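Side-chain contacts in Her-1 protein (Caenorhabditis elegans, PDB 1SZH), which dictates male development, probably as a secreted signal in sex determination, and inhibits the function of tra-2a: residues A[27-30]-A[31-35]; A[50-53]-A[54-58]; A[141-144]-A[145-148]. The protein carries 2 engineered substitutions. One frame throughout, in Å; residues are numbered along the deposited sequence.

Interaction 1. Residues A[27-30]-A[31-35]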
ATOM      1  N   CYS A  27      -6.348  12.838   8.849  1.00 17.00           N
ATOM      2  CA  CYS A  27      -6.396  12.295   7.489  1.00 15.96           C
ATOM      3  C   CYS A  27      -5.635  13.174   6.509  1.00 14.18           C
ATOM      4  O   CYS A  27      -4.924  12.677   5.638  1.00 14.45           O
ATOM      5  CB  CYS A  27      -7.852  12.117   7.060  1.00 15.05           C
ATOM      6  SG  CYS A  27      -8.488  10.603   7.799  1.00 20.19           S
ATOM      7  N   ILE A  28      -5.769  14.487   6.653  1.00 15.68           N
ATOM      8  CA  ILE A  28      -5.035  15.420   5.794  1.00 16.38           C
ATOM      9  C   ILE A  28      -3.544  15.212   6.022  1.00 16.88           C
ATOM     10  O   ILE A  28      -2.762  15.172   5.065  1.00 14.80           O
ATOM     11  CB  ILE A  28      -5.452  16.867   6.107  1.00 17.60           C
ATOM     12  CG1 ILE A  28      -6.866  17.104   5.569  1.00 19.60           C
ATOM     13  CG2 ILE A  28      -4.491  17.868   5.478  1.00 17.91           C
ATOM     14  CD1 ILE A  28      -7.532  18.362   6.104  1.00 21.54           C
ATOM     15  N   GLU A  29      -3.151  15.026   7.284  1.00 16.14           N
ATOM     16  CA  GLU A  29      -1.727  14.821   7.602  1.00 19.12           C
ATOM     17  C   GLU A  29      -1.138  13.557   6.990  1.00 15.25           C
ATOM     18  O   GLU A  29      -0.062  13.598   6.381  1.00 15.30           O
ATOM     19  CB  GLU A  29      -1.521  14.781   9.113  1.00 22.78           C
ATOM     20  CG  GLU A  29      -1.636  16.124   9.797  1.00 31.34           C
ATOM     21  CD  GLU A  29      -0.323  16.552  10.449  1.00 28.21           C
ATOM     22  OE1 GLU A  29       0.080  17.709  10.248  1.00 34.00           O
ATOM     23  OE2 GLU A  29       0.291  15.734  11.176  1.00 32.94           O
ATOM     24  N   ILE A  30      -1.837  12.422   7.129  1.00 13.09           N
ATOM     25  CA  ILE A  30      -1.272  11.212   6.552  1.00 14.32           C
ATOM     26  C   ILE A  30      -1.259  11.284   5.023  1.00 13.55           C
ATOM     27  O   ILE A  30      -0.390  10.703   4.381  1.00 13.86           O
ATOM     28  CB  ILE A  30      -1.971   9.932   7.083  1.00 14.06           C
ATOM     29  CG1 ILE A  30      -3.418   9.813   6.594  1.00 15.07           C
ATOM     30  CG2 ILE A  30      -1.976   9.963   8.618  1.00 13.16           C
ATOM     31  CD1 ILE A  30      -3.578   9.070   5.262  1.00 16.53           C
ATOM     32  N   MET A  31      -2.179  12.031   4.426  1.00 12.18           N
ATOM     33  CA  MET A  31      -2.121  12.158   2.969  1.00 13.46           C
ATOM     34  C   MET A  31      -0.945  13.036   2.518  1.00 13.24           C
ATOM     35  O   MET A  31      -0.240  12.706   1.562  1.00 16.54           O
ATOM     36  CB  MET A  31      -3.432  12.727   2.420  1.00 12.73           C
ATOM     37  CG  MET A  31      -4.544  11.676   2.414  1.00 14.84           C
ATOM     38  SD  MET A  31      -6.079  12.262   1.630  1.00 15.66           S
ATOM     39  CE  MET A  31      -6.894  13.006   3.052  1.00 15.97           C
ATOM     40  N   LYS A  32      -0.719  14.154   3.207  1.00 12.43           N
ATOM     41  CA  LYS A  32       0.365  15.043   2.772  1.00 13.28           C
ATOM     42  C   LYS A  32       1.736  14.451   3.057  1.00 15.41           C
ATOM     43  O   LYS A  32       2.674  14.731   2.321  1.00 16.55           O
ATOM     44  CB  LYS A  32       0.223  16.446   3.407  1.00 18.12           C
ATOM     45  CG  LYS A  32       0.714  16.595   4.831  1.00 19.47           C
ATOM     46  CD  LYS A  32       0.392  18.039   5.357  1.00 19.81           C
ATOM     47  CE  LYS A  32       1.206  18.373   6.598  1.00 27.05           C
ATOM     48  NZ  LYS A  32       0.805  19.693   7.161  1.00 27.85           N
ATOM     49  N   PHE A  33       1.833  13.632   4.094  1.00 15.51           N
ATOM     50  CA  PHE A  33       3.103  12.994   4.443  1.00 13.98           C
ATOM     51  C   PHE A  33       3.272  11.665   3.730  1.00 19.12           C
ATOM     52  O   PHE A  33       4.370  11.119   3.688  1.00 19.44           O
ATOM     53  CB  PHE A  33       3.214  12.767   5.965  1.00 17.82           C
ATOM     54  CG  PHE A  33       3.579  14.003   6.735  1.00 20.37           C
ATOM     55  CD1 PHE A  33       2.651  14.630   7.563  1.00 28.99           C
ATOM     56  CD2 PHE A  33       4.858  14.516   6.653  1.00 21.82           C
ATOM     57  CE1 PHE A  33       3.008  15.775   8.292  1.00 27.06           C
ATOM     58  CE2 PHE A  33       5.222  15.649   7.378  1.00 27.55           C
ATOM     59  CZ  PHE A  33       4.285  16.272   8.203  1.00 21.87           C
ATOM     60  N   GLY A  34       2.198  11.134   3.143  1.00 13.56           N
ATOM     61  CA  GLY A  34       2.323   9.870   2.458  1.00 14.27           C
ATOM     62  C   GLY A  34       2.559   8.712   3.420  1.00 13.98           C
ATOM     63  O   GLY A  34       3.478   7.927   3.219  1.00 18.25           O
ATOM     64  N   THR A  35       1.743   8.613   4.463  1.00 14.25           N
ATOM     65  CA  THR A  35       1.887   7.534   5.445  1.00 13.23           C
ATOM     66  C   THR A  35       0.575   6.762   5.592  1.00 16.07           C
ATOM     67  O   THR A  35      -0.468   7.159   5.053  1.00 15.81           O
ATOM     68  CB  THR A  35       2.271   8.104   6.834  1.00 19.82           C
ATOM     69  OG1 THR A  35       1.239   8.996   7.296  1.00 23.15           O
ATOM     70  CG2 THR A  35       3.573   8.860   6.736  1.00 20.82           C
TER

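Interaction 2. Residues A[50-53]-A[54-58]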
ATOM      1  N   TYR A  50     -11.016   0.392   5.079  1.00 13.43           N
ATOM      2  CA  TYR A  50     -12.070   0.982   4.260  1.00 14.99           C
ATOM      3  C   TYR A  50     -11.797   2.456   3.994  1.00 15.89           C
ATOM      4  O   TYR A  50     -12.075   2.962   2.884  1.00 15.19           O
ATOM      5  CB  TYR A  50     -13.428   0.725   4.922  1.00 16.86           C
ATOM      6  CG  TYR A  50     -13.705  -0.771   5.038  1.00 18.42           C
ATOM      7  CD1 TYR A  50     -14.219  -1.327   6.198  1.00 21.72           C
ATOM      8  CD2 TYR A  50     -13.405  -1.631   3.978  1.00 23.52           C
ATOM      9  CE1 TYR A  50     -14.414  -2.718   6.315  1.00 25.75           C
ATOM     10  CE2 TYR A  50     -13.595  -3.012   4.081  1.00 28.35           C
ATOM     11  CZ  TYR A  50     -14.106  -3.543   5.250  1.00 26.34           C
ATOM     12  OH  TYR A  50     -14.293  -4.911   5.343  1.00 30.50           O
ATOM     13  N   VAL A  51     -11.231   3.160   4.971  1.00 13.94           N
ATOM     14  CA  VAL A  51     -10.886   4.563   4.764  1.00 13.33           C
ATOM     15  C   VAL A  51      -9.819   4.656   3.674  1.00 13.03           C
ATOM     16  O   VAL A  51      -9.815   5.571   2.850  1.00 14.76           O
ATOM     17  CB  VAL A  51     -10.387   5.196   6.070  1.00 14.34           C
ATOM     18  CG1 VAL A  51      -9.895   6.643   5.842  1.00 18.29           C
ATOM     19  CG2 VAL A  51     -11.519   5.152   7.097  1.00 15.03           C
ATOM     20  N   TYR A  52      -8.889   3.709   3.666  1.00 12.64           N
ATOM     21  CA  TYR A  52      -7.847   3.708   2.637  1.00 14.34           C
ATOM     22  C   TYR A  52      -8.472   3.634   1.248  1.00 10.12           C
ATOM     23  O   TYR A  52      -8.084   4.361   0.321  1.00 13.77           O
ATOM     24  CB  TYR A  52      -6.928   2.501   2.837  1.00 11.87           C
ATOM     25  CG  TYR A  52      -5.962   2.167   1.689  1.00 13.28           C
ATOM     26  CD1 TYR A  52      -4.617   2.521   1.742  1.00 13.99           C
ATOM     27  CD2 TYR A  52      -6.417   1.488   0.549  1.00 13.50           C
ATOM     28  CE1 TYR A  52      -3.723   2.167   0.683  1.00 13.41           C
ATOM     29  CE2 TYR A  52      -5.556   1.150  -0.490  1.00 13.06           C
ATOM     30  CZ  TYR A  52      -4.209   1.500  -0.417  1.00 13.68           C
ATOM     31  OH  TYR A  52      -3.345   1.141  -1.430  1.00 14.52           O
ATOM     32  N   LYS A  53      -9.463   2.754   1.106  1.00 14.53           N
ATOM     33  CA  LYS A  53     -10.106   2.586  -0.192  1.00 15.35           C
ATOM     34  C   LYS A  53     -10.889   3.827  -0.583  1.00 14.71           C
ATOM     35  O   LYS A  53     -10.844   4.252  -1.741  1.00 15.37           O
ATOM     36  CB  LYS A  53     -11.012   1.355  -0.140  1.00 15.62           C
ATOM     37  CG  LYS A  53     -10.212   0.096   0.117  1.00 13.96           C
ATOM     38  CD  LYS A  53     -11.083  -1.128   0.186  1.00 20.47           C
ATOM     39  CE  LYS A  53     -10.233  -2.379   0.370  1.00 22.31           C
ATOM     40  NZ  LYS A  53     -11.057  -3.630   0.360  1.00 27.61           N
ATOM     41  N   CYS A  54     -11.574   4.425   0.384  1.00 15.21           N
ATOM     42  CA  CYS A  54     -12.333   5.647   0.119  1.00 16.38           C
ATOM     43  C   CYS A  54     -11.355   6.757  -0.334  1.00 16.79           C
ATOM     44  O   CYS A  54     -11.594   7.452  -1.331  1.00 15.28           O
ATOM     45  CB  CYS A  54     -13.081   6.040   1.392  1.00 14.63           C
ATOM     46  SG  CYS A  54     -14.164   7.487   1.252  1.00 21.53           S
ATOM     47  N   LEU A  55     -10.258   6.949   0.405  1.00 14.26           N
ATOM     48  CA  LEU A  55      -9.299   7.978   0.035  1.00 12.60           C
ATOM     49  C   LEU A  55      -8.713   7.754  -1.359  1.00 14.71           C
ATOM     50  O   LEU A  55      -8.604   8.683  -2.153  1.00 16.11           O
ATOM     51  CB  LEU A  55      -8.169   8.089   1.082  1.00 14.05           C
ATOM     52  CG  LEU A  55      -8.637   8.579   2.458  1.00 14.53           C
ATOM     53  CD1 LEU A  55      -7.421   8.517   3.404  1.00 14.14           C
ATOM     54  CD2 LEU A  55      -9.163  10.002   2.398  1.00 14.25           C
ATOM     55  N   GLN A  56      -8.326   6.522  -1.664  1.00 13.88           N
ATOM     56  CA  GLN A  56      -7.775   6.244  -2.987  1.00 15.41           C
ATOM     57  C   GLN A  56      -8.772   6.587  -4.103  1.00 14.41           C
ATOM     58  O   GLN A  56      -8.404   7.159  -5.130  1.00 17.33           O
ATOM     59  CB  GLN A  56      -7.393   4.773  -3.091  1.00 16.03           C
ATOM     60  CG  GLN A  56      -6.144   4.418  -2.303  1.00 14.75           C
ATOM     61  CD  GLN A  56      -5.069   3.827  -3.205  1.00 15.36           C
ATOM     62  OE1 GLN A  56      -5.305   2.854  -3.921  1.00 16.46           O
ATOM     63  NE2 GLN A  56      -3.876   4.403  -3.161  1.00 17.60           N
ATOM     64  N   ASN A  57     -10.032   6.240  -3.864  1.00 16.19           N
ATOM     65  CA  ASN A  57     -11.080   6.490  -4.845  1.00 16.71           C
ATOM     66  C   ASN A  57     -11.283   7.985  -5.083  1.00 19.95           C
ATOM     67  O   ASN A  57     -11.571   8.390  -6.211  1.00 24.87           O
ATOM     68  CB  ASN A  57     -12.390   5.807  -4.411  1.00 17.42           C
ATOM     69  CG  ASN A  57     -12.386   4.300  -4.669  1.00 21.91           C
ATOM     70  OD1 ASN A  57     -13.366   3.600  -4.367  1.00 24.33           O
ATOM     71  ND2 ASN A  57     -11.285   3.789  -5.218  1.00 17.93           N
ATOM     72  N   VAL A  58     -11.132   8.821  -4.051  1.00 16.47           N
ATOM     73  CA  VAL A  58     -11.299  10.263  -4.271  1.00 16.39           C
ATOM     74  C   VAL A  58     -10.026  10.882  -4.857  1.00 19.77           C
ATOM     75  O   VAL A  58     -10.071  11.582  -5.863  1.00 21.25           O
ATOM     76  CB  VAL A  58     -11.670  11.009  -2.966  1.00 19.57           C
ATOM     77  CG1 VAL A  58     -11.772  12.519  -3.239  1.00 20.39           C
ATOM     78  CG2 VAL A  58     -12.958  10.481  -2.404  1.00 18.39           C
TER

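Interaction 3. Residues A[141-144]-A[145-148]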
ATOM      1  N   VAL A 141      -3.726 -17.697   1.342  1.00 23.54           N
ATOM      2  CA  VAL A 141      -3.927 -19.147   1.307  1.00 27.32           C
ATOM      3  C   VAL A 141      -2.661 -19.900   0.861  1.00 25.99           C
ATOM      4  O   VAL A 141      -2.411 -21.041   1.273  1.00 25.70           O
ATOM      5  CB  VAL A 141      -5.101 -19.496   0.336  1.00 27.56           C
ATOM      6  CG1 VAL A 141      -5.207 -21.015   0.119  1.00 25.06           C
ATOM      7  CG2 VAL A 141      -6.411 -18.947   0.895  1.00 26.86           C
ATOM      8  N   LEU A 142      -1.866 -19.250   0.015  1.00 26.94           N
ATOM      9  CA  LEU A 142      -0.630 -19.823  -0.520  1.00 27.73           C
ATOM     10  C   LEU A 142       0.594 -19.148   0.083  1.00 32.53           C
ATOM     11  O   LEU A 142       0.576 -17.952   0.351  1.00 38.35           O
ATOM     12  CB  LEU A 142      -0.560 -19.610  -2.031  1.00 25.84           C
ATOM     13  CG  LEU A 142      -1.661 -20.190  -2.933  1.00 26.43           C
ATOM     14  CD1 LEU A 142      -1.424 -19.767  -4.369  1.00 28.32           C
ATOM     15  CD2 LEU A 142      -1.638 -21.701  -2.832  1.00 26.86           C
ATOM     16  N   GLN A 143       1.655 -19.912   0.309  1.00 37.51           N
ATOM     17  CA  GLN A 143       2.884 -19.309   0.801  1.00 39.53           C
ATOM     18  C   GLN A 143       3.677 -19.072  -0.475  1.00 37.72           C
ATOM     19  O   GLN A 143       3.471 -19.775  -1.466  1.00 27.96           O
ATOM     20  CB  GLN A 143       3.619 -20.244   1.753  1.00 44.25           C
ATOM     21  CG  GLN A 143       3.510 -21.695   1.397  1.00 52.67           C
ATOM     22  CD  GLN A 143       4.181 -22.570   2.425  1.00 60.97           C
ATOM     23  OE1 GLN A 143       3.967 -22.404   3.627  1.00 66.73           O
ATOM     24  NE2 GLN A 143       4.995 -23.515   1.964  1.00 63.36           N
ATOM     25  N   PHE A 144       4.574 -18.086  -0.471  1.00 33.46           N
ATOM     26  CA  PHE A 144       5.314 -17.772  -1.690  1.00 29.24           C
ATOM     27  C   PHE A 144       5.985 -18.966  -2.310  1.00 23.93           C
ATOM     28  O   PHE A 144       6.105 -19.040  -3.535  1.00 28.76           O
ATOM     29  CB  PHE A 144       6.375 -16.690  -1.443  1.00 29.60           C
ATOM     30  CG  PHE A 144       5.840 -15.427  -0.833  1.00 28.43           C
ATOM     31  CD1 PHE A 144       6.072 -15.149   0.516  1.00 29.60           C
ATOM     32  CD2 PHE A 144       5.061 -14.543  -1.579  1.00 25.47           C
ATOM     33  CE1 PHE A 144       5.569 -13.990   1.111  1.00 26.47           C
ATOM     34  CE2 PHE A 144       4.548 -13.373  -0.998  1.00 25.70           C
ATOM     35  CZ  PHE A 144       4.786 -13.099   0.358  1.00 27.40           C
ATOM     36  N   GLU A 145       6.451 -19.882  -1.474  1.00 27.58           N
ATOM     37  CA  GLU A 145       7.131 -21.080  -1.967  1.00 33.12           C
ATOM     38  C   GLU A 145       6.269 -21.897  -2.930  1.00 32.27           C
ATOM     39  O   GLU A 145       6.793 -22.683  -3.720  1.00 33.49           O
ATOM     40  CB  GLU A 145       7.570 -21.962  -0.796  1.00 36.25           C
ATOM     41  CG  GLU A 145       8.522 -21.288   0.184  1.00 53.08           C
ATOM     42  CD  GLU A 145       7.786 -20.585   1.295  1.00 63.11           C
ATOM     43  OE1 GLU A 145       6.509 -20.607   1.329  1.00 70.94           O
ATOM     44  OE2 GLU A 145       8.462 -19.962   2.192  1.00 72.88           O
ATOM     45  N   GLU A 146       4.954 -21.699  -2.879  1.00 30.71           N
ATOM     46  CA  GLU A 146       4.038 -22.446  -3.750  1.00 28.41           C
ATOM     47  C   GLU A 146       3.842 -21.870  -5.142  1.00 29.45           C
ATOM     48  O   GLU A 146       3.399 -22.572  -6.049  1.00 36.17           O
ATOM     49  CB  GLU A 146       2.672 -22.606  -3.078  1.00 27.07           C
ATOM     50  CG  GLU A 146       2.716 -23.473  -1.842  1.00 28.17           C
ATOM     51  CD  GLU A 146       1.338 -23.956  -1.393  1.00 37.48           C
ATOM     52  OE1 GLU A 146       0.723 -24.785  -2.116  1.00 39.83           O
ATOM     53  OE2 GLU A 146       0.875 -23.513  -0.318  1.00 40.67           O
ATOM     54  N   TYR A 147       4.153 -20.594  -5.336  1.00 33.28           N
ATOM     55  CA  TYR A 147       3.985 -20.048  -6.671  1.00 33.88           C
ATOM     56  C   TYR A 147       5.223 -19.310  -7.131  1.00 38.40           C
ATOM     57  O   TYR A 147       5.301 -18.847  -8.268  1.00 37.29           O
ATOM     58  CB  TYR A 147       2.741 -19.167  -6.740  1.00 34.53           C
ATOM     59  CG  TYR A 147       2.713 -18.030  -5.759  1.00 31.21           C
ATOM     60  CD1 TYR A 147       3.183 -16.769  -6.117  1.00 33.91           C
ATOM     61  CD2 TYR A 147       2.132 -18.192  -4.502  1.00 33.30           C
ATOM     62  CE1 TYR A 147       3.055 -15.686  -5.254  1.00 32.71           C
ATOM     63  CE2 TYR A 147       2.002 -17.119  -3.631  1.00 29.08           C
ATOM     64  CZ  TYR A 147       2.458 -15.866  -4.019  1.00 30.14           C
ATOM     65  OH  TYR A 147       2.264 -14.786  -3.201  1.00 28.28           O
ATOM     66  N   CYS A 148       6.189 -19.205  -6.224  1.00 38.59           N
ATOM     67  CA  CYS A 148       7.483 -18.610  -6.523  1.00 46.65           C
ATOM     68  C   CYS A 148       8.409 -19.760  -6.140  1.00 49.73           C
ATOM     69  O   CYS A 148       8.642 -20.007  -4.960  1.00 57.68           O
ATOM     70  CB  CYS A 148       7.759 -17.397  -5.636  1.00 37.58           C
ATOM     71  SG  CYS A 148       6.574 -16.055  -5.920  1.00 32.92           S
TER
HETATM   72  O   HOH W   1       1.093 -15.296  -0.992  1.00 29.47           O

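Interaction 1. Residues A[27-30]-A[31-35]
Cys27 meets Met31 one helical turn further on. Its O accepts the backbone N-H of Met31, and its CB lies 4.2 Å from Met31 CE. The Met31 chain bends at its end (chi3 -88°), which folds CE back over the Cys27 carbonyl. Cys27 SG is tied to Cys19 by a disulfide. Ile28 O accepts the N-H of Lys32 at 2.9 Å, one turn on. Glu29 works with both backbone and side chain. Its O accepts from Phe33 N at 3.0 Å and also lies at the edge of the Phe33 ring, near the ring plane, 3.1 Å from Phe33 CD1. Its carboxylate runs alongside Lys32 and makes a long salt bridge, Glu29 OE1 to Lys32 NZ at 3.7 Å. The same carboxylate flanks Phe33 CE1, with its plane steeply inclined to the ring (74°). Ile30 closes the helix. Its O accepts Thr35 N at 3.0 Å, in the carbonyl plane and nearly straight at the hydrogen. Gly34, with positive phi, is the C-prime residue of this Schellman motif, and the companion bond from Gly34 N to Met31 O is weak. The turn brings Thr35 OG1 to 3.4 Å from Ile30 CB. Ile30 CD1 also packs on Met31 CG. The contact thus forms the C-terminal end of helix 24-33. Met31 is buried and packs against Ile11, Ala14 and Ala15 of helix 8-18 and Leu59 of helix 47-59, while Ile30 rests on Ile37 and Pro101 of the loops.

Interaction 2. Residues A[50-53]-A[54-58]
Tyr50, Val51, Tyr52 and Lys53 each give their backbone O to the N-H four residues ahead. Cys54 N, Leu55 N, Gln56 N and Asn57 N are the donors. The shortest of these bonds, Leu55 N to Val51 O at 2.8 Å, is also the straightest, at 172° about the hydrogen. Gln56 and Tyr52 make a CH-pi contact. Gln56 CG stands over one face of the Tyr52 ring, 4.0 Å from the centroid and displaced toward the rim. The ring reaches this place because Tyr52 CG is anti to the backbone N (chi1 167°), which sends the side chain along the helix toward Gln56. A bend at chi2 of Gln56 then lays its amide over the same face at the phenol end, the two planes 23° apart. Gln56 CD is 3.7 Å from Tyr52 CZ. The polar ends of both bond to other parts of the chain. Tyr52 OH bonds to Ile68 O and Arg108 NH2. Gln56 NE2 donates to Pro101 O, and Gln56 OE1 accepts from Ile68 N. One bond on each amide atom fixes which way the amide faces, and two bonds hold the Tyr52 hydroxyl in place. The Gln56 chain over the ring face probably restrains the ring's rotation. Apolar packing follows another side of the helix. Val51 and Leu55 lie side by side, with CG1 of Val51 3.9 Å from CD1 of Leu55. Leu55 continues onto Ala14 and Cys18 of helix 8-18. The disulfide from Cys54 to Cys18 joins the same two helices covalently. The arrangement is a regular alpha helix with i to i+4 side-chain pairs, within what is probably the overhand three-helix bundle of this protein, made by helices 8-18, 24-33 and 47-59.

Interaction 3. Residues A[141-144]-A[145-148]
Phe144 O accepts two backbone N-H groups, from Cys148 and Tyr147, in a loop after helix 120-134 built of two overlapping type I beta turns, 143-146 and 144-147, extended by an i to i+4 bond to Cys148. The Cys148 N to Phe144 O bond is 2.7 Å long and lies nearly along the C=O axis. Tyr147 N approaches the same oxygen from above the carbonyl plane, at 3.1 Å. One residue earlier, Glu146 N bonds to Gln143 O at 2.8 Å, also from above the plane. Phe144 N is buried here and has no hydrogen-bond partner in the model. A water donates to Leu142 O and lies 2.6 Å from Tyr147 OH, at the ring edge and in its plane. The Tyr147 ring is turned back over the turn because its CG sits between the backbone N and the carbonyl carbon (chi1 57°). Phe144 CA then makes a CH-pi contact with one face of that ring. Leu142 CD1 packs on Tyr147 CD2, and Phe144 lies alongside Tyr147. With an alanine at Tyr147 the ring and hydroxyl are gone; a gap would probably open between Leu142 and Phe144, and the water would be likely to lose one hold. Phe144 and Tyr147 both reach Cys129 of helix 120-134, and the Cys148-Cys125 disulfide ties the turn to it. At the phenol end, Phe144 CD2 comes within 3.2 Å of Tyr147 OH.

In the fold
The three contacts come in series along the chain, interaction 1 first and interaction 3 near the end of the modelled chain. Interactions 1 and 2 lie on successive helices, 24-33 and 47-59, with centres about 13 Å apart. They touch directly, Met31 CE packing 3.8 Å from Leu55 CD2, and both helices rest on helix 8-18. Interaction 3 stands on the opposite side of the chain's centre, about 33 Å from interaction 1 and 29 Å from interaction 2, centre to centre. It touches neither and packs on helix 120-134. Each contact holds one disulfide cysteine, so in this secreted protein of helices and loops covalent links join these local contacts to neighbouring segments on both sides of the molecule.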